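Local coordinates for SusD-like carbohydrate binding protein (PDB 3LEW) that probably binds carbohydrate at the outer membrane of Bacteroides vulgatus, as a member of the SusD family of nutrient-binding proteins, at residues T84-L89 and S134-A139; P43-M48 and Y129-S134; A75-G80 and N464-L469. All blocks are in the same frame, centred on the assembly; numbering follows the deposited sequence. Where two conformers were deposited one is given.

Contact 1: residues T84-L89 and S134-A139; sequences TLSWLL and SCYSFA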
loop_
_atom_site.group_PDB
_atom_site.type_symbol
_atom_site.label_atom_id
_atom_site.label_comp_id
_atom_site.label_asym_id
_atom_site.label_seq_id
_atom_site.Cartn_x
_atom_site.Cartn_y
_atom_site.Cartn_z
ATOM N N THR A 84 -3.611 -0.900 15.982
ATOM C CA THR A 84 -4.035 -2.152 16.559
ATOM C C THR A 84 -4.392 -3.202 15.520
ATOM O O THR A 84 -3.932 -4.345 15.603
ATOM C CB THR A 84 -5.224 -1.907 17.554
ATOM O OG1 THR A 84 -4.726 -1.122 18.647
ATOM C CG2 THR A 84 -5.844 -3.196 18.098
ATOM N N LEU A 85 -5.200 -2.828 14.527
ATOM C CA LEU A 85 -5.602 -3.787 13.532
ATOM C C LEU A 85 -4.414 -4.326 12.738
ATOM O O LEU A 85 -4.381 -5.518 12.394
ATOM C CB LEU A 85 -6.573 -3.134 12.547
ATOM C CG LEU A 85 -7.148 -4.083 11.498
ATOM C CD1 LEU A 85 -7.936 -5.286 12.136
ATOM C CD2 LEU A 85 -8.042 -3.307 10.507
ATOM N N SER A 86 -3.422 -3.477 12.501
ATOM C CA SER A 86 -2.234 -3.891 11.764
ATOM C C SER A 86 -1.575 -5.097 12.424
ATOM O O SER A 86 -1.281 -6.141 11.789
ATOM C CB SER A 86 -1.259 -2.722 11.649
ATOM O OG SER A 86 -0.065 -3.100 10.993
ATOM N N TRP A 87 -1.353 -4.944 13.720
ATOM C CA TRP A 87 -0.689 -5.996 14.507
ATOM C C TRP A 87 -1.502 -7.298 14.514
ATOM O O TRP A 87 -0.968 -8.405 14.334
ATOM C CB TRP A 87 -0.492 -5.512 15.941
ATOM C CG TRP A 87 0.545 -6.321 16.717
ATOM C CD1 TRP A 87 0.292 -7.214 17.684
ATOM C CD2 TRP A 87 1.968 -6.269 16.575
ATOM N NE1 TRP A 87 1.472 -7.757 18.184
ATOM C CE2 TRP A 87 2.521 -7.195 17.507
ATOM C CE3 TRP A 87 2.834 -5.560 15.744
ATOM C CZ2 TRP A 87 3.904 -7.383 17.645
ATOM C CZ3 TRP A 87 4.215 -5.739 15.884
ATOM C CH2 TRP A 87 4.731 -6.687 16.809
ATOM N N LEU A 88 -2.804 -7.171 14.767
ATOM C CA LEU A 88 -3.678 -8.330 14.853
ATOM C C LEU A 88 -3.773 -9.072 13.524
ATOM O O LEU A 88 -3.682 -10.296 13.490
ATOM C CB LEU A 88 -5.060 -7.893 15.353
ATOM C CG LEU A 88 -6.289 -8.803 15.229
ATOM C CD1 LEU A 88 -7.475 -8.098 15.849
ATOM C CD2 LEU A 88 -6.625 -9.096 13.803
ATOM N N LEU A 89 -3.977 -8.337 12.438
ATOM C CA LEU A 89 -4.122 -8.968 11.133
ATOM C C LEU A 89 -2.813 -9.649 10.747
ATOM O O LEU A 89 -2.847 -10.812 10.304
ATOM C CB LEU A 89 -4.538 -8.006 10.028
ATOM C CG LEU A 89 -5.921 -7.360 10.132
ATOM C CD1 LEU A 89 -6.131 -6.395 8.947
ATOM C CD2 LEU A 89 -7.072 -8.425 10.293
ATOM N N SER A 134 8.581 -2.973 6.591
ATOM C CA SER A 134 8.507 -1.676 5.893
ATOM C C SER A 134 7.821 -0.569 6.667
ATOM O O SER A 134 7.968 0.597 6.276
ATOM C CB SER A 134 7.847 -1.846 4.512
ATOM O OG SER A 134 6.510 -2.328 4.585
ATOM N N CYS A 135 7.054 -0.882 7.722
ATOM C CA CYS A 135 6.241 0.066 8.490
ATOM C C CYS A 135 6.657 0.264 9.963
ATOM O O CYS A 135 6.311 1.246 10.565
ATOM C CB CYS A 135 4.795 -0.434 8.524
ATOM S SG CYS A 135 3.940 -0.338 6.943
ATOM N N TYR A 136 7.316 -0.733 10.560
ATOM C CA TYR A 136 7.606 -0.740 12.010
ATOM C C TYR A 136 9.041 -0.348 12.403
ATOM O O TYR A 136 9.413 -0.384 13.605
ATOM C CB TYR A 136 7.269 -2.125 12.608
ATOM C CG TYR A 136 5.792 -2.396 12.747
ATOM C CD1 TYR A 136 4.972 -2.625 11.621
ATOM C CD2 TYR A 136 5.181 -2.328 13.980
ATOM C CE1 TYR A 136 3.579 -2.856 11.726
ATOM C CE2 TYR A 136 3.807 -2.540 14.101
ATOM C CZ TYR A 136 3.013 -2.787 12.959
ATOM O OH TYR A 136 1.707 -3.006 13.140
ATOM N N SER A 137 9.843 0.018 11.411
ATOM C CA SER A 137 11.210 0.451 11.634
ATOM C C SER A 137 11.553 1.492 10.563
ATOM O O SER A 137 10.971 1.514 9.467
ATOM C CB SER A 137 12.180 -0.702 11.460
ATOM O OG SER A 137 11.899 -1.860 12.251
ATOM N N PHE A 138 12.522 2.330 10.873
ATOM C CA PHE A 138 13.128 3.189 9.854
ATOM C C PHE A 138 13.904 2.335 8.836
ATOM O O PHE A 138 14.063 1.094 9.000
ATOM C CB PHE A 138 14.042 4.266 10.481
ATOM C CG PHE A 138 13.315 5.195 11.406
ATOM C CD1 PHE A 138 12.250 5.959 10.933
ATOM C CD2 PHE A 138 13.674 5.297 12.740
ATOM C CE1 PHE A 138 11.579 6.837 11.760
ATOM C CE2 PHE A 138 12.997 6.156 13.595
ATOM C CZ PHE A 138 11.961 6.948 13.090
ATOM N N ALA A 139 14.299 2.983 7.749
ATOM C CA ALA A 139 14.954 2.304 6.603
ATOM C C ALA A 139 16.069 1.365 7.061
ATOM O O ALA A 139 16.790 1.631 8.043
ATOM C CB ALA A 139 15.504 3.324 5.628
#
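Ser86 OG of helix 81-103 is held by two groups from the end of helix 111-135: Tyr136 OH at 2.8 Å and His131 NE2, to which it is hydrogen-bonded. The site is a helix-helix interface in the helical part of this SusD-family fold. Ser86 and Trp87 belong to helix 81-103. Tyr136 lies near the C-terminal end of helix 111-135. The Ser86-Tyr136 pair is a hydroxyl-hydroxyl contact, and Ser86 OG sits at the edge of the Tyr136 ring, in its plane. The serine hydroxyl stands opposite its own backbone N (chi1 177°), which directs it at the second helix. Ser86 CB also touches Tyr136 OH.

Trp87 flanks the same phenol. Its six-membered ring and the Tyr136 ring meet at 51°, too oblique to be a stack or an edge-to-face pair. Their centroids are 5.6 Å apart. The tyrosine comes to the rim of the indole, near the indole plane. On the far part of the indole, Trp87 NE1 bonds to Glu476 OE1, which helps to fix the rotation of the ring. All three side chains are buried. The closest carbon pair is Trp87 CE3 and Tyr136 CE2, at 3.6 Å.

Contact 2: residues P43-M48 and Y129-S134; sequences PGYGAM and YLHLAS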
loop_
_atom_site.group_PDB
_atom_site.type_symbol
_atom_site.label_atom_id
_atom_site.label_comp_id
_atom_site.label_asym_id
_atom_site.label_seq_id
_atom_site.Cartn_x
_atom_site.Cartn_y
_atom_site.Cartn_z
ATOM N N PRO A 43 -11.336 -0.740 7.529
ATOM C CA PRO A 43 -11.896 -1.929 6.813
ATOM C C PRO A 43 -10.830 -2.875 6.319
ATOM O O PRO A 43 -10.383 -2.780 5.188
ATOM C CB PRO A 43 -12.725 -1.277 5.664
ATOM C CG PRO A 43 -12.789 0.202 6.021
ATOM C CD PRO A 43 -11.544 0.502 6.771
ATOM N N GLY A 44 -10.338 -3.764 7.187
ATOM C CA GLY A 44 -9.296 -4.705 6.789
ATOM C C GLY A 44 -7.943 -4.123 6.449
ATOM O O GLY A 44 -7.629 -2.961 6.825
ATOM N N TYR A 45 -7.112 -4.911 5.764
ATOM C CA TYR A 45 -5.754 -4.491 5.423
ATOM C C TYR A 45 -5.661 -3.170 4.653
ATOM O O TYR A 45 -4.666 -2.408 4.778
ATOM C CB TYR A 45 -5.036 -5.580 4.636
ATOM C CG TYR A 45 -3.631 -5.227 4.206
ATOM C CD1 TYR A 45 -2.581 -5.333 5.095
ATOM C CD2 TYR A 45 -3.349 -4.851 2.907
ATOM C CE1 TYR A 45 -1.287 -5.038 4.697
ATOM C CE2 TYR A 45 -2.086 -4.553 2.521
ATOM C CZ TYR A 45 -1.057 -4.647 3.405
ATOM O OH TYR A 45 0.246 -4.377 3.049
ATOM N N GLY A 46 -6.655 -2.912 3.802
ATOM C CA GLY A 46 -6.718 -1.631 3.129
ATOM C C GLY A 46 -6.712 -0.405 4.013
ATOM O O GLY A 46 -6.288 0.667 3.571
ATOM N N ALA A 47 -7.211 -0.507 5.243
ATOM C CA ALA A 47 -7.042 0.560 6.205
ATOM C C ALA A 47 -5.596 1.014 6.383
ATOM O O ALA A 47 -5.339 2.227 6.543
ATOM C CB ALA A 47 -7.699 0.213 7.588
HETATM N N MSE A 48 -4.642 0.082 6.419
HETATM C CA MSE A 48 -3.248 0.495 6.498
HETATM C C MSE A 48 -2.777 1.206 5.209
HETATM O O MSE A 48 -2.066 2.208 5.282
HETATM C CB MSE A 48 -2.358 -0.696 6.836
HETATM C CG MSE A 48 -2.477 -1.109 8.337
HETATM SE SE MSE A 48 -3.801 -2.476 8.587
HETATM C CE MSE A 48 -2.927 -3.851 7.960
ATOM N N TYR A 129 5.373 -10.365 6.571
ATOM C CA TYR A 129 6.682 -9.881 7.138
ATOM C C TYR A 129 7.193 -8.631 6.395
ATOM O O TYR A 129 7.849 -7.765 6.989
ATOM C CB TYR A 129 7.733 -10.980 7.219
ATOM C CG TYR A 129 7.483 -11.930 8.371
ATOM C CD1 TYR A 129 7.427 -11.471 9.680
ATOM C CD2 TYR A 129 7.239 -13.294 8.145
ATOM C CE1 TYR A 129 7.142 -12.317 10.743
ATOM C CE2 TYR A 129 6.974 -14.165 9.216
ATOM C CZ TYR A 129 6.892 -13.659 10.515
ATOM O OH TYR A 129 6.594 -14.476 11.595
ATOM N N LEU A 130 6.892 -8.503 5.093
ATOM C CA LEU A 130 7.228 -7.280 4.354
ATOM C C LEU A 130 6.473 -6.073 4.930
ATOM O O LEU A 130 7.018 -4.979 5.087
ATOM C CB LEU A 130 6.934 -7.411 2.869
ATOM C CG LEU A 130 7.117 -6.180 1.985
ATOM C CD1 LEU A 130 8.577 -5.713 2.077
ATOM C CD2 LEU A 130 6.745 -6.475 0.523
ATOM N N HIS A 131 5.200 -6.267 5.260
ATOM C CA HIS A 131 4.430 -5.230 5.947
ATOM C C HIS A 131 5.090 -4.768 7.254
ATOM O O HIS A 131 5.291 -3.557 7.499
ATOM C CB HIS A 131 3.033 -5.723 6.249
ATOM C CG HIS A 131 2.224 -4.748 7.054
ATOM N ND1 HIS A 131 1.820 -3.520 6.558
ATOM C CD2 HIS A 131 1.733 -4.827 8.315
ATOM C CE1 HIS A 131 1.147 -2.867 7.497
ATOM N NE2 HIS A 131 1.061 -3.646 8.568
ATOM N N LEU A 132 5.473 -5.742 8.078
ATOM C CA LEU A 132 6.107 -5.441 9.354
ATOM C C LEU A 132 7.427 -4.719 9.130
ATOM O O LEU A 132 7.663 -3.638 9.735
ATOM C CB LEU A 132 6.271 -6.716 10.192
ATOM C CG LEU A 132 4.961 -7.318 10.721
ATOM C CD1 LEU A 132 5.144 -8.810 11.206
ATOM C CD2 LEU A 132 4.344 -6.473 11.840
ATOM N N ALA A 133 8.277 -5.244 8.237
ATOM C CA ALA A 133 9.591 -4.672 7.998
ATOM C C ALA A 133 9.535 -3.235 7.478
ATOM O O ALA A 133 10.338 -2.402 7.854
ATOM C CB ALA A 133 10.372 -5.531 6.998
ATOM N N SER A 134 8.581 -2.973 6.591
ATOM C CA SER A 134 8.507 -1.676 5.893
ATOM C C SER A 134 7.821 -0.569 6.667
ATOM O O SER A 134 7.968 0.597 6.276
ATOM C CB SER A 134 7.847 -1.846 4.512
ATOM O OG SER A 134 6.510 -2.328 4.585
HETATM O O HOH W 1 2.273 -1.985 3.973
#
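His131 on helix 111-135 meets Tyr45 and Met48 of the 43-48 segment, and its ring carries the whole contact. CB leaves the helix toward that segment. CG lies opposite the backbone N (chi1 175°), which carries the imidazole out toward the 43-48 segment, where both partners meet it from that side. ND1 comes first. It lies 3.9 Å from both Tyr45 CE1 and Tyr45 OH. CE1 is next, with Met48 CG at 4.1 Å and Met48 CB slightly farther. NE2 is at the tip. It lies 4.0 Å from Met48 CE, and its polar partner is Ser86 OG of helix 81-103.

The two rings form an edge-to-face (T-shaped) pair. The edge of Tyr45 points at a face of His131, with the planes at 69°. Tyr45 CE1 stands above the imidazole, displaced toward its rim. The two side chains run past each other in opposite directions. A water sits at the edge of the imidazole, in its plane. It is 3.0 Å from His131 ND1 and a longer 3.3 Å from Tyr45 OH, so it bridges the two side chains. Both ring nitrogens of this buried histidine therefore have a polar partner, which limits rotation of the imidazole.

Met48 was built as selenomethionine. Its chain crosses the histidine at about a right angle. Bends in its chain bring the terminal CE back toward NE2.

Farther along helix 111-135, Leu130 O accepts from both Ser134 N and Ser134 OG, on opposite faces of its plane. The serine is thus tied back onto its own helix. The whole arrangement is a buried aromatic-histidine pair with a bridging water, joining the 43-48 segment to helix 111-135 in the helical core of this SusD-family protein.

Contact 3: residues A75-G80 and N464-L469; sequences AIYGKG and NSKYYL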
loop_
_atom_site.group_PDB
_atom_site.type_symbol
_atom_site.label_atom_id
_atom_site.label_comp_id
_atom_site.label_asym_id
_atom_site.label_seq_id
_atom_site.Cartn_x
_atom_site.Cartn_y
_atom_site.Cartn_z
ATOM N N ALA A 75 -2.612 9.511 14.644
ATOM C CA ALA A 75 -3.313 8.215 14.729
ATOM C C ALA A 75 -2.400 7.011 15.007
ATOM O O ALA A 75 -2.649 6.238 15.927
ATOM C CB ALA A 75 -4.124 7.945 13.442
ATOM N N ILE A 76 -1.345 6.855 14.222
ATOM C CA ILE A 76 -0.508 5.666 14.323
ATOM C C ILE A 76 0.440 5.786 15.534
ATOM O O ILE A 76 0.512 4.876 16.354
ATOM C CB ILE A 76 0.229 5.415 12.980
ATOM C CG1 ILE A 76 -0.791 5.091 11.860
ATOM C CG2 ILE A 76 1.272 4.262 13.109
ATOM C CD1 ILE A 76 -1.472 3.695 12.018
ATOM N N TYR A 77 1.127 6.909 15.659
ATOM C CA TYR A 77 1.985 7.192 16.814
ATOM C C TYR A 77 1.153 7.078 18.094
ATOM O O TYR A 77 1.634 6.636 19.125
ATOM C CB TYR A 77 2.550 8.596 16.682
ATOM C CG TYR A 77 3.308 9.043 17.902
ATOM C CD1 TYR A 77 4.612 8.673 18.082
ATOM C CD2 TYR A 77 2.701 9.814 18.882
ATOM C CE1 TYR A 77 5.330 9.087 19.196
ATOM C CE2 TYR A 77 3.426 10.222 20.009
ATOM C CZ TYR A 77 4.731 9.835 20.154
ATOM O OH TYR A 77 5.478 10.218 21.284
ATOM N N GLY A 78 -0.109 7.517 18.004
ATOM C CA GLY A 78 -1.070 7.403 19.094
ATOM C C GLY A 78 -1.626 6.026 19.420
ATOM O O GLY A 78 -2.460 5.899 20.338
ATOM N N LYS A 79 -1.168 5.000 18.694
ATOM C CA LYS A 79 -1.627 3.624 18.894
ATOM C C LYS A 79 -3.152 3.480 18.847
ATOM O O LYS A 79 -3.782 2.793 19.686
ATOM C CB LYS A 79 -1.084 3.082 20.206
ATOM C CG LYS A 79 0.406 2.786 20.128
ATOM C CD LYS A 79 0.900 2.506 21.559
ATOM C CE LYS A 79 2.313 2.130 21.556
ATOM N NZ LYS A 79 2.784 2.033 22.989
ATOM N N GLY A 80 -3.759 4.159 17.878
ATOM C CA GLY A 80 -5.200 4.029 17.633
ATOM C C GLY A 80 -5.604 2.714 16.965
ATOM O O GLY A 80 -4.808 1.757 16.867
ATOM N N ASN A 464 12.871 10.552 9.054
ATOM C CA ASN A 464 13.106 9.644 10.157
ATOM C C ASN A 464 12.455 10.104 11.463
ATOM O O ASN A 464 13.044 10.008 12.557
ATOM C CB ASN A 464 14.595 9.413 10.345
ATOM C CG ASN A 464 15.276 8.770 9.136
ATOM O OD1 ASN A 464 14.687 7.966 8.405
ATOM N ND2 ASN A 464 16.549 9.124 8.932
ATOM N N SER A 465 11.243 10.611 11.354
ATOM C CA SER A 465 10.466 11.030 12.535
ATOM C C SER A 465 9.769 9.860 13.191
ATOM O O SER A 465 9.217 9.007 12.499
ATOM C CB SER A 465 9.403 12.059 12.102
ATOM O OG SER A 465 8.516 12.404 13.166
ATOM N N LYS A 466 9.699 9.897 14.525
ATOM C CA LYS A 466 8.852 8.975 15.285
ATOM C C LYS A 466 7.418 8.942 14.791
ATOM O O LYS A 466 6.757 7.935 14.916
ATOM C CB LYS A 466 8.868 9.327 16.796
ATOM C CG LYS A 466 8.118 10.572 17.194
ATOM C CD LYS A 466 8.450 10.985 18.651
ATOM C CE LYS A 466 7.572 12.150 19.110
ATOM N NZ LYS A 466 7.913 12.663 20.499
ATOM N N TYR A 467 6.937 10.042 14.225
ATOM C CA TYR A 467 5.555 10.095 13.768
ATOM C C TYR A 467 5.265 9.237 12.521
ATOM O O TYR A 467 4.101 9.038 12.164
ATOM C CB TYR A 467 5.110 11.546 13.555
ATOM C CG TYR A 467 5.002 12.325 14.840
ATOM C CD1 TYR A 467 3.912 12.133 15.691
ATOM C CD2 TYR A 467 5.979 13.278 15.217
ATOM C CE1 TYR A 467 3.799 12.827 16.886
ATOM C CE2 TYR A 467 5.864 13.976 16.405
ATOM C CZ TYR A 467 4.774 13.742 17.237
ATOM O OH TYR A 467 4.606 14.458 18.392
ATOM N N TYR A 468 6.320 8.749 11.856
ATOM C CA TYR A 468 6.149 7.927 10.669
ATOM C C TYR A 468 5.922 6.450 10.966
ATOM O O TYR A 468 5.452 5.751 10.110
ATOM C CB TYR A 468 7.363 8.045 9.750
ATOM C CG TYR A 468 7.669 9.429 9.204
ATOM C CD1 TYR A 468 6.650 10.368 8.972
ATOM C CD2 TYR A 468 8.955 9.751 8.760
ATOM C CE1 TYR A 468 6.942 11.622 8.460
ATOM C CE2 TYR A 468 9.269 11.044 8.264
ATOM C CZ TYR A 468 8.240 11.956 8.067
ATOM O OH TYR A 468 8.498 13.229 7.549
ATOM N N LEU A 469 6.340 5.959 12.135
ATOM C CA LEU A 469 6.347 4.490 12.310
ATOM C C LEU A 469 5.119 3.886 12.946
ATOM O O LEU A 469 4.557 4.444 13.921
ATOM C CB LEU A 469 7.571 4.057 13.107
ATOM C CG LEU A 469 8.938 4.441 12.584
ATOM C CD1 LEU A 469 10.035 3.813 13.543
ATOM C CD2 LEU A 469 9.097 3.994 11.169
HETATM O O HOH W 2 1.734 8.916 13.414
#
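A type I beta turn, Ile76 to Lys79, packs here against a loop that contains an ST turn. The contact brings a loop of the N-terminal starch-binding-associating range (23-214) against one of the SusD range (304-488), 384 residues on. In the ST turn, Ser465 OG accepts from Tyr467 N at 3.0 Å. The beta turn is closed by the backbone bond from Lys79 N to Ile76 O.

Tyr77 is the main side chain of the contact. It extends from the turn with CG opposite its backbone N (chi1 173°). Tyr467 and Lys466 both approach the Tyr77 ring from one side, the lysine at the CE1 and OH end. Tyr467 CE1 lies 3.8 Å from Tyr77 CD2 and is offset toward the rim. The two planes meet at 48°, with centroids 4.8 Å apart, so the pair is oblique. Lys466 runs past the phenol with its chain extended beyond CG. Its CG and CD are both 3.7 Å from Tyr77 CE1. Its CE packs near CZ and OH, and NZ ends 3.5 Å from Tyr77 OH. The lysine contact is thus mostly made by its methylenes.

The backbones are linked through water. One water accepts from Tyr77 N and donates to Tyr467 O, the latter at 2.7 Å. Nearby, Ile76 CG2 rests 3.4 Å from Leu469 O, a van der Waals contact with a carbonyl.

Two neighbours add to the cluster. Arg471 makes a cation-pi contact with Tyr77 and a hydrogen bond to Tyr77 O, while Phe455 stacks on Tyr467.

The 75-80 loop leads into helix 81-103, with Gly80 at its N-cap, and Ile76 leans on Thr82 and Asn83 of that helix. The 464-469 loop lies between strand 440-448 and helix 474-479, and Tyr468 and Leu469 pack on helix 408-414.

Contacts 1 and 2 are neighbours, with centres 6 Å apart. Both use helix 111-135 and share Ser134. The bond between Ser86 of contact 1 and His131 of contact 2 joins them directly. Their segments alternate along the chain, and helices 46-54, 81-103 and 111-135 pack together around Ser86 and His131. Contact 3 lies nearer the periphery. Its centre is 10 Å from that of contact 1 and 14 Å from that of contact 2. Phe138 packs on the 464-469 loop and links contacts 1 and 3. Contact 1 is nested within the long loop closed by contact 3. Contact 3, with the Phe138 packing, joins the late loop to the N-terminal helical part; contact 2 does not touch it.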